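Local coordinates for glycoprotein E (Human herpesvirus 1, PDB 2GIY), which binds the Fc part of host IgG as a heterodimer with gI, a complex that is also required for cell-to-cell spread of the virus in epithelial cells, at the interface of chains A and B. Residues are numbered along the deposited sequence; one frame, centred on the assembly and turned at random. Chains: chain A/B, Glycoprotein E.

Contact 1: the interface of chains A and B. Residues chain A 7-9, 12, 40; chain B 71-72, 153, 155.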
ATOM      1  N   HIS A   7      20.907  -1.785   0.727  1.00 38.92           N
ATOM      2  CA  HIS A   7      20.655  -2.052   2.171  1.00 37.65           C
ATOM      3  C   HIS A   7      19.336  -1.426   2.604  1.00 37.03           C
ATOM      4  O   HIS A   7      18.631  -0.817   1.799  1.00 37.61           O
ATOM      5  CB  HIS A   7      21.802  -1.491   3.012  1.00 38.26           C
ATOM      6  N   VAL A   8      19.006  -1.581   3.882  1.00 35.74           N
ATOM      7  CA  VAL A   8      17.772  -1.029   4.426  1.00 34.23           C
ATOM      8  C   VAL A   8      17.992   0.431   4.817  1.00 32.24           C
ATOM      9  O   VAL A   8      18.681   0.722   5.794  1.00 32.10           O
ATOM     10  CB  VAL A   8      17.315  -1.825   5.664  1.00 34.70           C
ATOM     11  CG1 VAL A   8      16.004  -1.266   6.195  1.00 34.22           C
ATOM     12  CG2 VAL A   8      17.168  -3.294   5.302  1.00 35.92           C
ATOM     13  N   ARG A   9      17.405   1.345   4.048  1.00 29.18           N
ATOM     14  CA  ARG A   9      17.550   2.770   4.317  1.00 26.06           C
ATOM     15  C   ARG A   9      16.346   3.573   3.838  1.00 24.45           C
ATOM     16  O   ARG A   9      15.402   3.024   3.264  1.00 22.74           O
ATOM     17  CB  ARG A   9      18.818   3.291   3.653  1.00 26.87           C
ATOM     18  N   THR A  12       9.822   4.447   4.855  1.00 15.14           N
ATOM     19  CA  THR A  12       8.733   3.653   4.305  1.00 16.28           C
ATOM     20  C   THR A  12       7.417   4.245   4.795  1.00 15.98           C
ATOM     21  O   THR A  12       7.241   4.466   5.989  1.00 16.70           O
ATOM     22  CB  THR A  12       8.801   2.182   4.764  1.00 18.40           C
ATOM     23  OG1 THR A  12       9.920   1.539   4.145  1.00 18.73           O
ATOM     24  CG2 THR A  12       7.522   1.448   4.385  1.00 21.08           C
ATOM     25  N   HIS A  40      14.143   4.102   8.413  1.00 19.54           N
ATOM     26  CA  HIS A  40      15.086   2.992   8.558  1.00 20.96           C
ATOM     27  C   HIS A  40      16.508   3.399   8.935  1.00 22.05           C
ATOM     28  O   HIS A  40      17.337   2.549   9.262  1.00 22.54           O
ATOM     29  CB  HIS A  40      15.099   2.166   7.270  1.00 19.97           C
ATOM     30  CG  HIS A  40      13.745   1.671   6.867  1.00 19.57           C
ATOM     31  ND1 HIS A  40      12.984   0.850   7.672  1.00 18.48           N
ATOM     32  CD2 HIS A  40      12.997   1.912   5.763  1.00 20.02           C
ATOM     33  CE1 HIS A  40      11.827   0.609   7.082  1.00 20.14           C
ATOM     34  NE2 HIS A  40      11.810   1.241   5.924  1.00 19.65           N
TER
ATOM     35  N   TYR B  71      11.729  -5.744   8.503  1.00 20.62           N
ATOM     36  CA  TYR B  71      12.923  -5.107   7.957  1.00 21.97           C
ATOM     37  C   TYR B  71      14.197  -5.548   8.676  1.00 22.78           C
ATOM     38  O   TYR B  71      15.290  -5.463   8.118  1.00 22.77           O
ATOM     39  CB  TYR B  71      12.792  -3.578   8.024  1.00 21.13           C
ATOM     40  CG  TYR B  71      11.543  -3.054   7.352  1.00 20.96           C
ATOM     41  CD1 TYR B  71      10.319  -3.062   8.014  1.00 20.42           C
ATOM     42  CD2 TYR B  71      11.574  -2.612   6.028  1.00 20.59           C
ATOM     43  CE1 TYR B  71       9.149  -2.646   7.375  1.00 22.44           C
ATOM     44  CE2 TYR B  71      10.413  -2.198   5.380  1.00 21.21           C
ATOM     45  CZ  TYR B  71       9.205  -2.218   6.057  1.00 22.74           C
ATOM     46  OH  TYR B  71       8.049  -1.830   5.413  1.00 23.87           O
ATOM     47  N   HIS B  72      14.050  -6.032   9.905  1.00 23.95           N
ATOM     48  CA  HIS B  72      15.193  -6.483  10.703  1.00 25.98           C
ATOM     49  C   HIS B  72      14.834  -7.748  11.478  1.00 25.30           C
ATOM     50  O   HIS B  72      14.794  -7.742  12.709  1.00 23.96           O
ATOM     51  CB  HIS B  72      15.602  -5.385  11.685  1.00 28.60           C
ATOM     52  CG  HIS B  72      15.991  -4.099  11.024  1.00 32.46           C
ATOM     53  ND1 HIS B  72      17.117  -3.977  10.239  1.00 33.77           N
ATOM     54  CD2 HIS B  72      15.396  -2.883  11.022  1.00 34.04           C
ATOM     55  CE1 HIS B  72      17.200  -2.740   9.783  1.00 34.40           C
ATOM     56  NE2 HIS B  72      16.167  -2.055  10.245  1.00 34.41           N
ATOM     57  N   ASN B 153      16.524  -4.063  -4.759  1.00 14.98           N
ATOM     58  CA  ASN B 153      17.896  -3.778  -4.351  1.00 17.60           C
ATOM     59  C   ASN B 153      18.112  -4.169  -2.883  1.00 18.64           C
ATOM     60  O   ASN B 153      18.693  -3.417  -2.098  1.00 18.32           O
ATOM     61  CB  ASN B 153      18.232  -2.301  -4.568  1.00 19.32           C
ATOM     62  CG  ASN B 153      18.138  -1.897  -6.025  1.00 21.44           C
ATOM     63  OD1 ASN B 153      18.573  -2.635  -6.914  1.00 22.30           O
ATOM     64  ND2 ASN B 153      17.573  -0.723  -6.280  1.00 21.64           N
ATOM     65  N   HIS B 155      16.095  -4.349  -0.342  1.00 17.07           N
ATOM     66  CA  HIS B 155      15.372  -3.606   0.685  1.00 17.11           C
ATOM     67  C   HIS B 155      13.879  -3.758   0.443  1.00 15.56           C
ATOM     68  O   HIS B 155      13.419  -3.618  -0.688  1.00 14.81           O
ATOM     69  CB  HIS B 155      15.754  -2.124   0.648  1.00 19.41           C
ATOM     70  CG  HIS B 155      14.873  -1.253   1.489  1.00 21.80           C
ATOM     71  ND1 HIS B 155      14.627  -1.506   2.822  1.00 22.95           N
ATOM     72  CD2 HIS B 155      14.181  -0.129   1.186  1.00 22.00           C
ATOM     73  CE1 HIS B 155      13.824  -0.575   3.304  1.00 21.62           C
ATOM     74  NE2 HIS B 155      13.539   0.273   2.332  1.00 22.02           N
TER
HETATM   75  O   HOH W   1      12.183   2.666   2.060  1.00 35.84           O
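The imidazole of A:His40 lies against one face of the B:Tyr71 ring: its CE1 sits 3.4 Å above the phenol plane, displaced from the centre toward the rim on the CD2 side. On an adjacent side of the same imidazole, the edge of the B:His155 ring comes up. There the planes stand 76° apart in an edge-to-face pairing, with A:His40 CD2 3.6 Å from B:His155 CE1. The backbone N of A:Arg9 stands 4.1 Å over the centre of one face of the B:His155 ring, and a water lies at its edge, in plane. One face of the B:His72 ring is met by CB of its neighbour B:Tyr71, toward the rim. All this belongs to the two-fold interface between two copies of the C-terminal domain of the gE ectodomain.

The rotation of A:His40 is fixed from its own side. A:Thr12 OG1, the side-chain hydroxyl, lies in the plane of the A:His40 ring and shares a hydrogen bond of 2.6 Å with NE2; which of the two donates is not settled by the model. The methyl of the same threonine, CG2, points at the phenol oxygen of B:Tyr71, so these two side chains meet tip to tip.

B:His155 starts the strand 155-165. Its CG is anti to the backbone N (chi1 169°), which sends the ring in among the N-terminal residues of chain A. A:Val8 crosses the imidazole at about a right angle, with CG1 3.7 Å from B:His155 CE1. That methyl group also approaches the ring of B:His72 more loosely, while the carbonyl O of A:His7 rests against B:His155 CB.

No N or O of one chain is within bonding reach of the other in this patch. Instead the water links B:His155 NE2, hydrogen-bonded to it at 2.8 Å with 161° at the hydrogen, to A:Thr12 OG1 at 3.3 Å.

Contact 2: the interface of chains A and B. Residues chain A 14, 36, 38; chain B 67, 71, 178-179.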
ATOM      1  N   ARG A  14       3.206   3.782   4.693  1.00 17.25           N
ATOM      2  CA  ARG A  14       2.097   2.889   4.388  1.00 19.59           C
ATOM      3  C   ARG A  14       0.805   3.653   4.653  1.00 18.82           C
ATOM      4  O   ARG A  14       0.676   4.312   5.681  1.00 18.17           O
ATOM      5  CB  ARG A  14       2.168   1.640   5.274  1.00 22.42           C
ATOM      6  CG  ARG A  14       1.250   0.512   4.826  1.00 29.77           C
ATOM      7  CD  ARG A  14       1.457  -0.775   5.626  1.00 32.03           C
ATOM      8  NE  ARG A  14       0.871  -0.719   6.965  1.00 36.64           N
ATOM      9  CZ  ARG A  14       1.439  -0.140   8.019  1.00 37.01           C
ATOM     10  NH1 ARG A  14       2.625   0.442   7.907  1.00 39.94           N
ATOM     11  NH2 ARG A  14       0.817  -0.141   9.189  1.00 38.44           N
ATOM     12  N   HIS A  36       1.292   5.490   8.307  1.00 12.96           N
ATOM     13  CA  HIS A  36       2.403   5.143   9.178  1.00 15.12           C
ATOM     14  C   HIS A  36       3.702   5.394   8.436  1.00 13.90           C
ATOM     15  O   HIS A  36       3.815   5.114   7.245  1.00 14.10           O
ATOM     16  CB  HIS A  36       2.322   3.671   9.583  1.00 15.71           C
ATOM     17  CG  HIS A  36       1.152   3.350  10.458  1.00 18.39           C
ATOM     18  ND1 HIS A  36       1.242   3.288  11.831  1.00 20.88           N
ATOM     19  CD2 HIS A  36      -0.143   3.095  10.154  1.00 17.75           C
ATOM     20  CE1 HIS A  36       0.054   3.009  12.336  1.00 18.35           C
ATOM     21  NE2 HIS A  36      -0.804   2.886  11.339  1.00 22.34           N
ATOM     22  N   ILE A  38       7.962   4.823   8.699  1.00 16.07           N
ATOM     23  CA  ILE A  38       9.039   4.116   9.378  1.00 17.38           C
ATOM     24  C   ILE A  38      10.373   4.573   8.799  1.00 16.65           C
ATOM     25  O   ILE A  38      10.661   4.330   7.629  1.00 18.48           O
ATOM     26  CB  ILE A  38       8.923   2.580   9.197  1.00 17.94           C
ATOM     27  CG1 ILE A  38       7.600   2.077   9.775  1.00 20.53           C
ATOM     28  CG2 ILE A  38      10.092   1.887   9.891  1.00 17.99           C
ATOM     29  CD1 ILE A  38       7.416   0.570   9.680  1.00 23.71           C
TER
ATOM     30  N   GLU B  67       5.476  -5.663  12.208  1.00 19.10           N
ATOM     31  CA  GLU B  67       5.903  -4.944  11.013  1.00 20.65           C
ATOM     32  C   GLU B  67       7.363  -4.508  11.017  1.00 20.67           C
ATOM     33  O   GLU B  67       8.090  -4.779  10.064  1.00 19.48           O
ATOM     34  CB  GLU B  67       5.004  -3.731  10.778  1.00 22.23           C
ATOM     35  CG  GLU B  67       5.466  -2.838   9.633  1.00 23.36           C
ATOM     36  CD  GLU B  67       4.391  -1.875   9.191  1.00 26.38           C
ATOM     37  OE1 GLU B  67       3.771  -1.237  10.065  1.00 26.74           O
ATOM     38  OE2 GLU B  67       4.166  -1.754   7.969  1.00 28.83           O
ATOM     39  N   TYR B  71      11.729  -5.744   8.503  1.00 20.62           N
ATOM     40  CA  TYR B  71      12.923  -5.107   7.957  1.00 21.97           C
ATOM     41  C   TYR B  71      14.197  -5.548   8.676  1.00 22.78           C
ATOM     42  O   TYR B  71      15.290  -5.463   8.118  1.00 22.77           O
ATOM     43  CB  TYR B  71      12.792  -3.578   8.024  1.00 21.13           C
ATOM     44  CG  TYR B  71      11.543  -3.054   7.352  1.00 20.96           C
ATOM     45  CD1 TYR B  71      10.319  -3.062   8.014  1.00 20.42           C
ATOM     46  CD2 TYR B  71      11.574  -2.612   6.028  1.00 20.59           C
ATOM     47  CE1 TYR B  71       9.149  -2.646   7.375  1.00 22.44           C
ATOM     48  CE2 TYR B  71      10.413  -2.198   5.380  1.00 21.21           C
ATOM     49  CZ  TYR B  71       9.205  -2.218   6.057  1.00 22.74           C
ATOM     50  OH  TYR B  71       8.049  -1.830   5.413  1.00 23.87           O
ATOM     51  N   PRO B 178       4.321   0.698  14.439  1.00 29.30           N
ATOM     52  CA  PRO B 178       4.710   1.791  15.329  1.00 26.57           C
ATOM     53  C   PRO B 178       3.596   2.828  15.302  1.00 24.11           C
ATOM     54  O   PRO B 178       2.635   2.686  14.548  1.00 22.29           O
ATOM     55  CB  PRO B 178       5.997   2.305  14.695  1.00 28.45           C
ATOM     56  CG  PRO B 178       5.758   2.060  13.236  1.00 29.44           C
ATOM     57  CD  PRO B 178       5.179   0.670  13.242  1.00 28.96           C
ATOM     58  N   LEU B 179       3.720   3.863  16.123  1.00 20.52           N
ATOM     59  CA  LEU B 179       2.709   4.915  16.172  1.00 18.70           C
ATOM     60  C   LEU B 179       2.546   5.507  14.773  1.00 16.09           C
ATOM     61  O   LEU B 179       3.517   5.569  14.020  1.00 16.28           O
ATOM     62  CB  LEU B 179       3.153   6.014  17.135  1.00 18.35           C
ATOM     63  CG  LEU B 179       3.440   5.588  18.577  1.00 19.61           C
ATOM     64  CD1 LEU B 179       4.034   6.746  19.351  1.00 20.53           C
ATOM     65  CD2 LEU B 179       2.164   5.112  19.225  1.00 18.00           C
TER
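A salt bridge between A:Arg14 and B:Glu67 carries the charge across this patch. The side chains run toward each other and meet at their tips, with A:Arg14 NH1 2.7 Å from B:Glu67 OE2. The other carboxylate oxygen, OE1, is also near, 3.0 Å from the same NH1. This is not the flat, two-pronged pairing of guanidinium and carboxylate: the planes are turned 70° apart, and the carboxylate lies over the face of the guanidinium, nearest its NH1 end. The N-H bonds, which lie in the guanidinium plane, therefore miss both oxygens, and the attraction is best read as electrostatic. The arginine bends at chi3 (76°), whereas the glutamate has CG anti to its backbone N and stays extended beyond it, carrying the carboxylate over to the guanidinium.

Hydrogen bonding adds little here. ND1 of A:His36 gives a weak bond to the carbonyl O of B:Pro178, 3.1 Å long and bent to 130° at the hydrogen.

Beside these polar pairs, A:Ile38 packs against B:Glu67 and B:Pro178. It passes obliquely by the glutamate, its terminal CD1 methyl 3.9 Å from the CH2 carbon CG of B:Glu67. One carbon further back, A:Ile38 CG1 touches the proline ring at B:Pro178 CG, also at 3.9 Å, and these two side chains cross nearly at right angles. B:Tyr71 borders the isoleucine more loosely.

On the chain A side, A:Arg14 belongs to strand 11-16, and A:His36 and A:Ile38 to strand 34-39 of this Ig V-type domain. Chain B answers with the short helix 67-71, which supplies B:Glu67 and B:Tyr71, and with B:Pro178 in the loop that follows strand 173-176.

About 12 Å separates the C-alpha centres of contact 1 and contact 2; the two patches adjoin, and B:Tyr71 is common to both. Strand 11-16 of chain A also runs through the two patches, giving A:Thr12 to one and A:Arg14 to the other, while A:His40 comes just after the strand 34-39 that serves contact 2. Two-fold symmetry repeats both contacts with the chains exchanged. The pairing may be confined to the crystal: the functional partners of gE include gI and IgG Fc, and the structure alone does not establish a gE homodimer on the virion.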